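Local coordinates for protein fimbrial structural subunit (Actinomyces naeslundii, PDB 3QDH) that builds the shaft of Actinomyces type 2 fimbriae as their structural subunit and mediates attachment to streptococci and host cells during oral biofilm development, at residues Phe44-Leu50 / Val103-Gly109; Leu54-Ala59 / Thr78-Val83; Ser5-Gln11 / Ile24-Ser30; Val62-Gly66 / Ala98-Lys102; Asp51-Thr55 / Lys110-Asn116. One frame throughout, in Å; residues are numbered along the deposited sequence.

Interaction 1 of 5, residues Phe44-Leu50 / Val103-Gly109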
# COMPACT_ATOMS: atom_id res chain seq x y z
N PHE A 44 -24.22 -8.21 3.45
CA PHE A 44 -23.39 -7.01 3.62
C PHE A 44 -21.94 -7.40 3.32
O PHE A 44 -21.36 -8.21 4.04
CB PHE A 44 -23.55 -6.43 5.04
CG PHE A 44 -22.89 -5.08 5.24
CD1 PHE A 44 -23.65 -3.96 5.57
CD2 PHE A 44 -21.52 -4.94 5.09
CE1 PHE A 44 -23.04 -2.70 5.74
CE2 PHE A 44 -20.90 -3.68 5.26
CZ PHE A 44 -21.65 -2.58 5.59
N GLN A 45 -21.37 -6.83 2.27
CA GLN A 45 -20.03 -7.22 1.82
C GLN A 45 -19.20 -5.99 1.47
O GLN A 45 -19.69 -5.10 0.78
CB GLN A 45 -20.15 -8.13 0.58
CG GLN A 45 -18.81 -8.64 -0.01
CD GLN A 45 -19.04 -9.45 -1.28
OE1 GLN A 45 -19.12 -10.69 -1.25
NE2 GLN A 45 -19.18 -8.76 -2.39
N LEU A 46 -17.95 -5.96 1.93
CA LEU A 46 -16.98 -4.99 1.44
C LEU A 46 -16.17 -5.67 0.32
O LEU A 46 -15.68 -6.79 0.49
CB LEU A 46 -16.06 -4.50 2.56
CG LEU A 46 -16.71 -3.76 3.76
CD1 LEU A 46 -15.67 -3.54 4.86
CD2 LEU A 46 -17.36 -2.44 3.34
N ARG A 47 -16.05 -4.99 -0.81
CA ARG A 47 -15.44 -5.56 -2.01
C ARG A 47 -14.39 -4.60 -2.53
O ARG A 47 -14.57 -3.39 -2.48
CB ARG A 47 -16.49 -5.79 -3.09
CG ARG A 47 -15.97 -6.53 -4.33
CD ARG A 47 -17.11 -6.77 -5.31
NE ARG A 47 -18.04 -7.80 -4.85
CZ ARG A 47 -19.07 -8.25 -5.56
NH1 ARG A 47 -19.31 -7.74 -6.78
NH2 ARG A 47 -19.86 -9.21 -5.07
N ASP A 48 -13.30 -5.16 -3.05
CA ASP A 48 -12.19 -4.36 -3.55
C ASP A 48 -11.43 -5.19 -4.58
O ASP A 48 -10.88 -6.25 -4.27
CB ASP A 48 -11.26 -3.94 -2.39
CG ASP A 48 -10.33 -2.78 -2.76
OD1 ASP A 48 -9.80 -2.75 -3.88
OD2 ASP A 48 -10.08 -1.90 -1.89
N THR A 49 -11.41 -4.71 -5.82
CA THR A 49 -10.56 -5.31 -6.85
C THR A 49 -9.27 -4.51 -6.85
O THR A 49 -9.26 -3.34 -7.24
CB THR A 49 -11.21 -5.28 -8.24
OG1 THR A 49 -12.42 -6.03 -8.21
CG2 THR A 49 -10.27 -5.87 -9.30
N LEU A 50 -8.19 -5.13 -6.42
CA LEU A 50 -6.93 -4.41 -6.31
C LEU A 50 -6.20 -4.33 -7.64
O LEU A 50 -6.33 -5.20 -8.50
CB LEU A 50 -6.04 -5.00 -5.21
CG LEU A 50 -6.51 -4.60 -3.81
CD1 LEU A 50 -7.57 -5.57 -3.28
CD2 LEU A 50 -5.36 -4.51 -2.85
N VAL A 103 -18.28 -0.02 9.81
CA VAL A 103 -17.88 -1.36 9.39
C VAL A 103 -16.65 -1.18 8.50
O VAL A 103 -16.72 -0.45 7.51
CB VAL A 103 -18.99 -2.03 8.55
CG1 VAL A 103 -18.61 -3.47 8.26
CG2 VAL A 103 -20.37 -1.93 9.24
N SER A 104 -15.56 -1.86 8.83
CA SER A 104 -14.29 -1.63 8.13
C SER A 104 -13.42 -2.87 7.92
O SER A 104 -13.61 -3.90 8.56
CB SER A 104 -13.49 -0.52 8.84
OG SER A 104 -13.12 -0.92 10.15
N ALA A 105 -12.48 -2.74 6.99
CA ALA A 105 -11.42 -3.72 6.82
C ALA A 105 -10.24 -3.02 6.16
O ALA A 105 -10.38 -1.92 5.63
CB ALA A 105 -11.90 -4.88 5.97
N VAL A 106 -9.08 -3.66 6.22
CA VAL A 106 -7.89 -3.12 5.57
C VAL A 106 -7.56 -4.05 4.40
O VAL A 106 -7.14 -5.19 4.61
CB VAL A 106 -6.69 -3.03 6.55
CG1 VAL A 106 -5.43 -2.56 5.83
CG2 VAL A 106 -7.02 -2.10 7.72
N PHE A 107 -7.76 -3.56 3.17
CA PHE A 107 -7.39 -4.33 1.99
C PHE A 107 -5.92 -4.10 1.71
O PHE A 107 -5.39 -3.03 2.01
CB PHE A 107 -8.26 -3.94 0.79
CG PHE A 107 -9.71 -4.31 0.97
CD1 PHE A 107 -10.20 -5.50 0.45
CD2 PHE A 107 -10.57 -3.49 1.71
CE1 PHE A 107 -11.53 -5.86 0.63
CE2 PHE A 107 -11.90 -3.84 1.89
CZ PHE A 107 -12.39 -5.02 1.34
N GLN A 108 -5.25 -5.11 1.15
CA GLN A 108 -3.80 -5.03 1.00
C GLN A 108 -3.25 -5.93 -0.09
O GLN A 108 -3.88 -6.91 -0.48
CB GLN A 108 -3.12 -5.36 2.34
CG GLN A 108 -3.51 -6.70 2.90
CD GLN A 108 -3.09 -6.86 4.35
OE1 GLN A 108 -3.55 -6.12 5.23
NE2 GLN A 108 -2.22 -7.82 4.60
N GLY A 109 -2.06 -5.59 -0.55
CA GLY A 109 -1.36 -6.39 -1.55
C GLY A 109 0.11 -6.01 -1.54
O GLY A 109 0.48 -4.96 -1.02
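Asp48 OD2 lies 3.8 Å from Phe107 CG and also accepts a hydrogen bond from Lys8 NZ, so this carboxylate oxygen has an aromatic neighbour and one firm polar partner. Asp48 CB sits over a face of the Phe107 ring, 3.6 Å from the centroid and 21° off the normal, a CH-pi contact. With CG of Asp48 swung beside its carbonyl carbon, the carboxylate continues past the ring toward the lysine, its plane turned 43° from that of the ring. The rim of the same ring is met in its plane by Leu46 O, 3.8 Å from Phe107 CZ. Phenylalanine suits the place because one flat group can fill the gap between two strands and still present a face to an acid. No hydrogen bond crosses here: strands 39-49 and 102-111 belong to different sheets, and the axes of the two segments approach to 8.6 Å at 29°, the face-to-face packing of an immunoglobulin-like sandwich, here the CnaA-type (DEv-IgG) domain of this two-domain fragment. Lys8 NZ is covalently joined to Asn121, so Asp48 stands beside an isopeptide bond; in CnaA-type domains an acid so placed is thought to promote the linkage. Beyond Phe107 the side chains that meet are mostly apolar. Leu46 CD1 reaches the small Ala105, 4.2 Å from its CB, where a bare methyl leaves room for the branched leucine. Farther along, Phe44 CE2 meets Val103 CG1 at 3.8 Å, and at the other end Leu50 CD2 lies 3.7 Å from Gln108 O.

Interaction 2 of 5, residues Leu54-Ala59 / Thr78-Val83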
# COMPACT_ATOMS: atom_id res chain seq x y z
N LEU A 54 -0.39 -5.13 -7.52
CA LEU A 54 -0.44 -5.69 -6.17
C LEU A 54 -0.73 -7.19 -6.21
O LEU A 54 -1.66 -7.64 -6.87
CB LEU A 54 -1.44 -4.92 -5.29
CG LEU A 54 -1.19 -3.41 -5.14
CD1 LEU A 54 -2.34 -2.69 -4.41
CD2 LEU A 54 0.14 -3.13 -4.45
N THR A 55 0.09 -7.96 -5.50
CA THR A 55 -0.03 -9.41 -5.52
C THR A 55 -0.37 -9.95 -4.13
O THR A 55 -0.23 -9.23 -3.12
CB THR A 55 1.25 -10.07 -6.09
OG1 THR A 55 0.93 -11.35 -6.63
CG2 THR A 55 2.34 -10.20 -5.03
N ALA A 56 -0.80 -11.21 -4.09
CA ALA A 56 -1.21 -11.88 -2.86
C ALA A 56 -2.24 -11.03 -2.10
O ALA A 56 -2.15 -10.85 -0.88
CB ALA A 56 0.01 -12.21 -1.97
N VAL A 57 -3.22 -10.51 -2.83
CA VAL A 57 -4.17 -9.55 -2.28
C VAL A 57 -5.15 -10.21 -1.31
O VAL A 57 -5.56 -11.35 -1.51
CB VAL A 57 -4.92 -8.75 -3.38
CG1 VAL A 57 -3.91 -7.98 -4.26
CG2 VAL A 57 -5.79 -9.65 -4.25
N THR A 58 -5.49 -9.48 -0.25
CA THR A 58 -6.34 -10.00 0.82
C THR A 58 -6.88 -8.83 1.63
O THR A 58 -6.71 -7.65 1.26
CB THR A 58 -5.57 -11.04 1.72
OG1 THR A 58 -6.50 -11.80 2.51
CG2 THR A 58 -4.53 -10.35 2.62
N ALA A 59 -7.55 -9.15 2.73
CA ALA A 59 -8.02 -8.16 3.68
C ALA A 59 -7.76 -8.65 5.10
O ALA A 59 -7.85 -9.85 5.37
CB ALA A 59 -9.51 -7.88 3.47
N THR A 78 -10.41 -14.24 -1.66
CA THR A 78 -9.87 -13.60 -2.85
C THR A 78 -10.23 -14.44 -4.08
O THR A 78 -9.98 -15.65 -4.10
CB THR A 78 -8.33 -13.42 -2.76
OG1 THR A 78 -8.00 -12.59 -1.64
CG2 THR A 78 -7.78 -12.79 -4.04
N LYS A 79 -10.83 -13.80 -5.08
CA LYS A 79 -11.02 -14.40 -6.41
C LYS A 79 -10.33 -13.50 -7.43
O LYS A 79 -10.78 -12.38 -7.70
CB LYS A 79 -12.51 -14.54 -6.74
CG LYS A 79 -13.24 -15.57 -5.87
CD LYS A 79 -14.72 -15.64 -6.21
CE LYS A 79 -15.44 -16.66 -5.34
NZ LYS A 79 -16.67 -17.16 -6.01
N GLY A 80 -9.22 -13.97 -7.99
CA GLY A 80 -8.40 -13.14 -8.89
C GLY A 80 -7.81 -11.97 -8.13
O GLY A 80 -7.12 -12.15 -7.12
N GLN A 81 -8.11 -10.75 -8.58
CA GLN A 81 -7.68 -9.55 -7.87
C GLN A 81 -8.75 -9.03 -6.90
O GLN A 81 -8.53 -8.05 -6.18
CB GLN A 81 -7.26 -8.44 -8.85
CG GLN A 81 -5.93 -8.70 -9.57
CD GLN A 81 -4.74 -8.68 -8.63
OE1 GLN A 81 -4.18 -9.73 -8.32
NE2 GLN A 81 -4.36 -7.50 -8.15
N THR A 82 -9.91 -9.69 -6.88
CA THR A 82 -11.06 -9.18 -6.12
C THR A 82 -11.13 -9.80 -4.71
O THR A 82 -11.30 -11.01 -4.56
CB THR A 82 -12.38 -9.38 -6.90
OG1 THR A 82 -12.24 -8.83 -8.22
CG2 THR A 82 -13.55 -8.69 -6.19
N VAL A 83 -10.98 -8.95 -3.70
CA VAL A 83 -11.08 -9.38 -2.30
C VAL A 83 -12.48 -9.03 -1.77
O VAL A 83 -13.00 -7.96 -2.05
CB VAL A 83 -9.99 -8.71 -1.44
CG1 VAL A 83 -10.03 -9.24 -0.00
CG2 VAL A 83 -8.62 -8.96 -2.06
O HOH W 1 -8.10 -13.62 0.93
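Val57 overlaps Val83 through their CG2 methyls, 3.6 Å apart, while its CG1 turns to the amide end of Gln81, 3.9 Å from NE2. The other branch of Val83 is used as well: CG1 presses on the Thr58 backbone and on Ala59, whose CB is 3.8 Å away. Branched valines fit here because each offers two methyls to separate neighbours. Val57 O is bound by the hydroxyl of Thr78, OG1 giving its hydrogen at 2.7 Å from 33° outside the carbonyl plane. That same OG1 accepts a hydrogen from a water which also touches Thr58 OG1, at the partly exposed margin. The second segment is the tip of a beta hairpin between strands 74-79 and 82-87, closed by a type II' turn from Lys79 to Thr82; Gly80 takes the first inner place, where its positive phi (65°) favours glycine. Next to it, Gln81 bends at chi2 (-66°) and carries its amide back to strand 54-55. NE2 donates to Leu54 O at 3.0 Å; it lies in the carbonyl plane of Leu54, and Leu54 O lies close to the Gln81 amide plane. Gln81 NE2 also makes a hydrogen bond to Leu50 O.

Interaction 3 of 5, residues Ser5-Gln11 / Ile24-Ser30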
# COMPACT_ATOMS: atom_id res chain seq x y z
N SER A 5 -22.71 4.85 2.01
CA SER A 5 -21.48 5.34 1.40
C SER A 5 -20.26 4.54 1.87
O SER A 5 -20.30 3.87 2.91
CB SER A 5 -21.30 6.83 1.69
OG SER A 5 -20.96 7.04 3.05
N VAL A 6 -19.19 4.59 1.08
CA VAL A 6 -17.94 3.89 1.39
C VAL A 6 -16.80 4.88 1.34
O VAL A 6 -16.72 5.69 0.41
CB VAL A 6 -17.59 2.79 0.36
CG1 VAL A 6 -16.73 1.70 1.02
CG2 VAL A 6 -18.82 2.21 -0.27
N GLU A 7 -15.91 4.80 2.32
CA GLU A 7 -14.77 5.69 2.36
C GLU A 7 -13.49 4.86 2.28
O GLU A 7 -13.39 3.80 2.90
CB GLU A 7 -14.78 6.54 3.64
CG GLU A 7 -15.90 7.61 3.69
CD GLU A 7 -17.28 7.00 3.83
OE1 GLU A 7 -17.53 6.28 4.81
OE2 GLU A 7 -18.16 7.24 2.96
N LYS A 8 -12.52 5.35 1.53
CA LYS A 8 -11.25 4.65 1.40
C LYS A 8 -10.08 5.58 1.71
O LYS A 8 -10.11 6.77 1.36
CB LYS A 8 -11.11 4.03 -0.00
CG LYS A 8 -9.86 3.18 -0.21
CD LYS A 8 -9.94 2.33 -1.47
CE LYS A 8 -8.70 1.43 -1.54
NZ LYS A 8 -8.69 0.37 -2.61
N SER A 9 -9.08 5.03 2.39
CA SER A 9 -7.84 5.75 2.69
C SER A 9 -6.63 4.88 2.36
O SER A 9 -6.76 3.83 1.71
CB SER A 9 -7.81 6.17 4.17
OG SER A 9 -6.73 7.06 4.42
N ILE A 10 -5.46 5.33 2.79
CA ILE A 10 -4.21 4.57 2.67
C ILE A 10 -3.38 4.73 3.94
O ILE A 10 -3.22 5.84 4.45
CB ILE A 10 -3.31 5.05 1.48
CG1 ILE A 10 -4.11 5.18 0.17
CG2 ILE A 10 -2.13 4.08 1.26
CD1 ILE A 10 -3.34 5.93 -0.95
N GLN A 11 -2.86 3.62 4.46
CA GLN A 11 -1.92 3.65 5.57
C GLN A 11 -0.63 4.37 5.16
O GLN A 11 -0.11 4.14 4.07
CB GLN A 11 -1.56 2.23 5.99
CG GLN A 11 -2.23 1.74 7.25
CD GLN A 11 -1.32 0.82 8.05
OE1 GLN A 11 -0.69 -0.08 7.49
NE2 GLN A 11 -1.23 1.05 9.35
N ILE A 24 1.02 -2.42 0.44
CA ILE A 24 0.24 -1.20 0.59
C ILE A 24 -1.05 -1.63 1.28
O ILE A 24 -1.67 -2.61 0.87
CB ILE A 24 -0.11 -0.51 -0.77
CG1 ILE A 24 1.16 -0.04 -1.50
CG2 ILE A 24 -1.02 0.70 -0.54
CD1 ILE A 24 0.89 0.55 -2.89
N LYS A 25 -1.41 -0.90 2.33
CA LYS A 25 -2.62 -1.18 3.11
C LYS A 25 -3.64 -0.06 2.97
O LYS A 25 -3.32 1.12 3.17
CB LYS A 25 -2.27 -1.42 4.59
CG LYS A 25 -1.62 -2.77 4.81
CD LYS A 25 -1.39 -3.07 6.28
CE LYS A 25 -0.64 -4.38 6.44
NZ LYS A 25 -0.68 -4.86 7.85
N PHE A 26 -4.86 -0.45 2.62
CA PHE A 26 -5.95 0.49 2.38
C PHE A 26 -7.08 0.29 3.38
O PHE A 26 -7.86 -0.66 3.23
CB PHE A 26 -6.58 0.25 1.00
CG PHE A 26 -5.65 0.40 -0.17
CD1 PHE A 26 -5.21 1.66 -0.59
CD2 PHE A 26 -5.28 -0.72 -0.92
CE1 PHE A 26 -4.37 1.79 -1.70
CE2 PHE A 26 -4.45 -0.59 -2.05
CZ PHE A 26 -4.00 0.66 -2.44
N PRO A 27 -7.19 1.18 4.38
CA PRO A 27 -8.37 1.17 5.25
C PRO A 27 -9.64 1.55 4.48
O PRO A 27 -9.67 2.55 3.75
CB PRO A 27 -8.03 2.22 6.33
CG PRO A 27 -6.54 2.37 6.26
CD PRO A 27 -6.20 2.17 4.81
N VAL A 28 -10.67 0.71 4.60
CA VAL A 28 -11.94 0.91 3.92
C VAL A 28 -13.04 0.86 4.98
O VAL A 28 -13.02 -0.02 5.85
CB VAL A 28 -12.20 -0.19 2.82
CG1 VAL A 28 -13.65 -0.17 2.35
CG2 VAL A 28 -11.25 -0.01 1.63
N SER A 29 -13.96 1.82 4.94
CA SER A 29 -15.06 1.82 5.92
C SER A 29 -16.40 2.32 5.37
O SER A 29 -16.45 3.14 4.45
CB SER A 29 -14.67 2.58 7.21
OG SER A 29 -14.61 3.97 6.99
N SER A 30 -17.48 1.80 5.95
CA SER A 30 -18.83 2.21 5.61
C SER A 30 -19.64 2.36 6.89
O SER A 30 -19.66 1.45 7.74
CB SER A 30 -19.47 1.16 4.68
OG SER A 30 -20.76 1.58 4.27
O HOH W 2 -11.41 4.44 5.51
O HOH W 3 -17.00 5.49 7.04
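Lys8 lays its end over one face of the Phe26 ring, NZ standing 4.1 Å from the centroid and 19° off the normal, and Ile24 CG2 lies 3.5 Å above the opposite face. Because that nitrogen is bonded to Asn121 CG, it is better read as an amide nitrogen over the ring than as a free ammonium. At the rim, Ile10 CG1 touches Phe26 CD1 at 3.8 Å, and Ser9 O lies in the ring plane; this buried oxygen has no conventional partner, though it also receives a CA-H contact from Phe26. Lys8 arrives by a fully extended chain, its CG trans to N (chi1 -176°), a length and flexibility that let it pass Val28 and reach the core, with CE 3.5 Å from Phe26 CG. Behind these side chains the two segments pair antiparallel: Glu7 and Ser29 bond each other in both directions, and Ser9 N and Gln11 N donate to Pro27 O and Lys25 O. Proline, lacking an N-H, serves here through its carbonyl. Ser30 OG closes the end, giving its hydrogen to Ser5 O at 2.7 Å. Lysine on an edge strand, asparagine across the core and Asp48 alongside form the intramolecular isopeptide site of a CnaA-type domain.

Interaction 4 of 5, residues Val62-Gly66 / Ala98-Lys102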
# COMPACT_ATOMS: atom_id res chain seq x y z
N VAL A 62 -10.66 -6.82 10.06
CA VAL A 62 -12.09 -6.61 9.87
C VAL A 62 -12.66 -6.16 11.20
O VAL A 62 -12.35 -6.77 12.23
CB VAL A 62 -12.79 -7.90 9.40
CG1 VAL A 62 -14.29 -7.64 9.16
CG2 VAL A 62 -12.13 -8.43 8.13
N SER A 63 -13.44 -5.09 11.19
CA SER A 63 -13.90 -4.47 12.43
C SER A 63 -15.31 -3.91 12.35
O SER A 63 -15.78 -3.49 11.29
CB SER A 63 -12.95 -3.35 12.85
OG SER A 63 -11.60 -3.81 12.83
N LEU A 64 -15.99 -3.90 13.49
CA LEU A 64 -17.21 -3.16 13.66
C LEU A 64 -16.98 -2.24 14.85
O LEU A 64 -16.78 -2.72 15.98
CB LEU A 64 -18.40 -4.08 13.92
CG LEU A 64 -19.73 -3.38 14.27
CD1 LEU A 64 -20.20 -2.41 13.17
CD2 LEU A 64 -20.82 -4.42 14.60
N GLU A 65 -17.00 -0.94 14.60
CA GLU A 65 -16.66 0.07 15.61
C GLU A 65 -17.50 -0.08 16.88
O GLU A 65 -18.73 -0.15 16.81
CB GLU A 65 -16.84 1.45 15.01
CG GLU A 65 -16.45 2.60 15.90
CD GLU A 65 -16.98 3.93 15.39
OE1 GLU A 65 -17.85 3.93 14.48
OE2 GLU A 65 -16.52 4.96 15.92
N GLY A 66 -16.81 -0.12 18.02
CA GLY A 66 -17.47 -0.20 19.32
C GLY A 66 -17.76 -1.63 19.77
O GLY A 66 -18.37 -1.83 20.83
N ALA A 98 -25.93 -2.11 15.39
CA ALA A 98 -24.90 -1.07 15.53
C ALA A 98 -25.11 0.11 14.57
O ALA A 98 -24.18 0.49 13.86
CB ALA A 98 -23.51 -1.68 15.35
N PRO A 99 -26.32 0.71 14.54
CA PRO A 99 -26.53 1.80 13.60
C PRO A 99 -25.59 2.98 13.85
O PRO A 99 -25.30 3.29 15.01
CB PRO A 99 -27.98 2.21 13.87
CG PRO A 99 -28.23 1.79 15.29
CD PRO A 99 -27.48 0.52 15.43
N GLY A 100 -25.09 3.59 12.77
CA GLY A 100 -24.14 4.70 12.87
C GLY A 100 -22.69 4.32 13.15
O GLY A 100 -21.82 5.20 13.22
N LYS A 101 -22.42 3.03 13.31
CA LYS A 101 -21.06 2.58 13.59
C LYS A 101 -20.34 2.16 12.31
O LYS A 101 -20.97 1.64 11.38
CB LYS A 101 -21.04 1.43 14.60
CG LYS A 101 -21.80 1.71 15.92
CD LYS A 101 -21.10 2.77 16.79
CE LYS A 101 -21.79 2.88 18.16
NZ LYS A 101 -21.74 4.26 18.70
N LYS A 102 -19.03 2.36 12.29
CA LYS A 102 -18.24 2.01 11.10
C LYS A 102 -17.90 0.53 10.97
O LYS A 102 -17.34 -0.10 11.88
CB LYS A 102 -16.98 2.86 10.99
CG LYS A 102 -17.27 4.28 10.50
CD LYS A 102 -16.00 5.14 10.52
CE LYS A 102 -16.35 6.62 10.45
NZ LYS A 102 -15.25 7.48 10.98
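Glu65 engages Lys102 twice: its backbone N donates to Lys102 O at 2.9 Å, and its carboxylate oxygen OE1 takes the Lys102 N-H at the same length, 2.9 Å. OE1 uses its anti lone pair, the side away from OE2, and the bond is nearly straight at 166°. A first torsion that turns CG away from the main-chain nitrogen (chi1 -176°) and an extended chain carry the carboxylate alongside the opposite backbone; OE1 takes the place that Glu65 O would probably have in a regular antiparallel pair. Charge may add a little, since Lys101 NZ and Lys102 NZ both stay more than 5 Å from OE1. The Lys101 chain instead lays its aliphatic part by Glu65 O, with CB 3.6 Å away. Next to these polar bonds, Leu64 CD2 packs on Ala98 CB at 3.9 Å, the small alanine accepting the buried leucine. What positions Lys101 and Lys102 is a type II beta turn from Ala98 to Lys101, closed by Lys101 N to Ala98 O; Gly100 takes its second inner place with positive phi (79°). The contact joins the end of strand 57-64 to the loop between helix 89-96 and strand 102-111, with Leu64 also touching Val103 and Leu69, while Gly100 and Lys101 bond Ala32.

Interaction 5 of 5, residues Asp51-Thr55 / Lys110-Asn116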
# COMPACT_ATOMS: atom_id res chain seq x y z
N ASP A 51 -5.47 -3.23 -7.79
CA ASP A 51 -4.60 -2.96 -8.94
C ASP A 51 -3.65 -4.12 -9.21
O ASP A 51 -3.06 -4.67 -8.28
CB ASP A 51 -3.80 -1.69 -8.63
CG ASP A 51 -2.95 -1.23 -9.80
OD1 ASP A 51 -3.31 -0.21 -10.42
OD2 ASP A 51 -1.92 -1.87 -10.09
N ASP A 52 -3.50 -4.45 -10.49
CA ASP A 52 -2.67 -5.58 -10.96
C ASP A 52 -1.22 -5.58 -10.47
O ASP A 52 -0.58 -6.63 -10.46
CB ASP A 52 -2.66 -5.66 -12.49
CG ASP A 52 -3.97 -6.13 -13.07
OD1 ASP A 52 -4.83 -6.63 -12.31
OD2 ASP A 52 -4.13 -6.04 -14.30
N ARG A 53 -0.71 -4.42 -10.08
CA ARG A 53 0.66 -4.33 -9.55
C ARG A 53 0.76 -4.88 -8.14
O ARG A 53 1.87 -5.07 -7.61
CB ARG A 53 1.17 -2.89 -9.60
CG ARG A 53 1.59 -2.44 -11.00
CD ARG A 53 1.63 -0.93 -11.08
NE ARG A 53 0.28 -0.36 -11.15
CZ ARG A 53 0.03 0.90 -11.47
NH1 ARG A 53 1.03 1.74 -11.74
NH2 ARG A 53 -1.23 1.33 -11.52
N LEU A 54 -0.39 -5.13 -7.52
CA LEU A 54 -0.44 -5.69 -6.17
C LEU A 54 -0.73 -7.19 -6.21
O LEU A 54 -1.66 -7.64 -6.87
CB LEU A 54 -1.44 -4.92 -5.29
CG LEU A 54 -1.19 -3.41 -5.14
CD1 LEU A 54 -2.34 -2.69 -4.41
CD2 LEU A 54 0.14 -3.13 -4.45
N THR A 55 0.09 -7.96 -5.50
CA THR A 55 -0.03 -9.41 -5.52
C THR A 55 -0.37 -9.95 -4.13
O THR A 55 -0.23 -9.23 -3.12
CB THR A 55 1.25 -10.07 -6.09
OG1 THR A 55 0.93 -11.35 -6.63
CG2 THR A 55 2.34 -10.20 -5.03
N LYS A 110 0.93 -6.87 -2.11
CA LYS A 110 2.38 -6.65 -2.16
C LYS A 110 2.75 -5.93 -3.46
O LYS A 110 2.34 -6.35 -4.54
CB LYS A 110 3.11 -7.99 -2.08
CG LYS A 110 4.61 -7.86 -1.85
CD LYS A 110 5.28 -9.21 -1.58
CE LYS A 110 5.86 -9.81 -2.85
NZ LYS A 110 6.70 -11.01 -2.54
N VAL A 111 3.53 -4.85 -3.36
CA VAL A 111 3.91 -4.06 -4.54
C VAL A 111 4.95 -4.84 -5.34
O VAL A 111 6.01 -5.19 -4.81
CB VAL A 111 4.50 -2.68 -4.15
CG1 VAL A 111 4.87 -1.87 -5.41
CG2 VAL A 111 3.51 -1.89 -3.33
N THR A 112 4.64 -5.12 -6.60
CA THR A 112 5.56 -5.86 -7.47
C THR A 112 6.44 -4.92 -8.30
O THR A 112 7.60 -5.24 -8.58
CB THR A 112 4.81 -6.86 -8.38
OG1 THR A 112 3.86 -6.16 -9.20
CG2 THR A 112 4.09 -7.91 -7.55
N GLU A 113 5.87 -3.78 -8.70
CA GLU A 113 6.58 -2.77 -9.50
C GLU A 113 5.76 -1.49 -9.65
O GLU A 113 4.54 -1.49 -9.46
CB GLU A 113 6.94 -3.33 -10.89
CG GLU A 113 5.74 -3.60 -11.78
CD GLU A 113 6.11 -4.35 -13.05
OE1 GLU A 113 7.30 -4.33 -13.44
OE2 GLU A 113 5.21 -4.96 -13.66
N ALA A 114 6.45 -0.41 -10.03
CA ALA A 114 5.85 0.91 -10.16
C ALA A 114 5.01 1.12 -11.42
O ALA A 114 3.92 1.70 -11.34
CB ALA A 114 6.93 1.99 -10.06
N ARG A 115 5.52 0.67 -12.57
CA ARG A 115 4.92 0.95 -13.90
C ARG A 115 4.68 2.44 -14.13
O ARG A 115 5.59 3.24 -13.91
CB ARG A 115 3.65 0.13 -14.14
CG ARG A 115 3.88 -1.36 -14.30
CD ARG A 115 2.60 -2.07 -14.65
NE ARG A 115 2.61 -3.45 -14.18
CZ ARG A 115 1.56 -4.27 -14.21
NH1 ARG A 115 0.39 -3.86 -14.71
NH2 ARG A 115 1.68 -5.50 -13.74
N ASN A 116 3.47 2.82 -14.56
CA ASN A 116 3.13 4.23 -14.79
C ASN A 116 3.29 5.08 -13.53
O ASN A 116 3.35 6.31 -13.60
CB ASN A 116 1.74 4.41 -15.44
CG ASN A 116 0.59 4.54 -14.42
OD1 ASN A 116 -0.28 5.40 -14.57
ND2 ASN A 116 0.58 3.69 -13.40
O HOH W 4 -1.95 -5.74 -15.83
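Arg53 and Arg115 cross at a slant, Arg53 CG standing 3.5 Å above the face of the Arg115 guanidinium, offset toward its rim; the two guanidinium planes are 19° apart. The setting is an Asx turn within a type I beta turn from Asp51 to Leu54, which leads into a short antiparallel pairing of strand 54-55 with strand 102-111. Each arginine has an acid of its own, which should temper their like charges. Arg53 grips Asp51 side-on in a salt bridge, NH2 to OD1 at 2.8 Å and NE to OD2, while OD2 also takes the Arg53 backbone N-H. Arg115 NE reaches Glu113 OE2 at 3.1 Å, coming from above the carboxylate plane, in a second salt bridge. Arg53 bends at chi3 (-75°), which swings its head so that NH1 donates to Ala114 O at 2.9 Å while NH2 reaches Ala118 O. A flat group with five N-H bonds suits this buried place, where it can bind an acid and backbone carbonyls around its edge. Arg115 is extended and more exposed, and a water links its NH1 to Asp52 OD2. In the pairing itself, Thr55 and Lys110 bond each other's backbone in both directions, and their side chains run side by side, Thr55 CG2 3.8 Å from Lys110 CB. On the other face Leu54 CD2 meets Val111 CG2 at 3.8 Å. Arg53 O accepts twice from Thr112: N comes nearly along the C=O axis, whereas OG1, 2.8 Å away, donates from above the carbonyl plane.

All five contacts lie in the CnaA-type domain, and strand 102-111 runs through or beside each of them. Interactions 1 and 3, with centres 8 Å apart, meet at the isopeptide site, where Asp48 OD2 is 2.8 Å from Lys8 NZ. Interaction 2 joins interaction 1 through the backbone bond of Val83 N to Asp48 O, also 2.8 Å, and shares Leu54 and Thr55 with interaction 5. Leu54 further packs on Phe26 of interaction 3. Interactions 4 and 5 occupy far ends, their centres 31 Å apart. The zinc bound by Asp70, Asp73 and Glu90 lies nearest interaction 4: the Leu64 side chain is about 10 Å from it, that of Val103 about 13 Å.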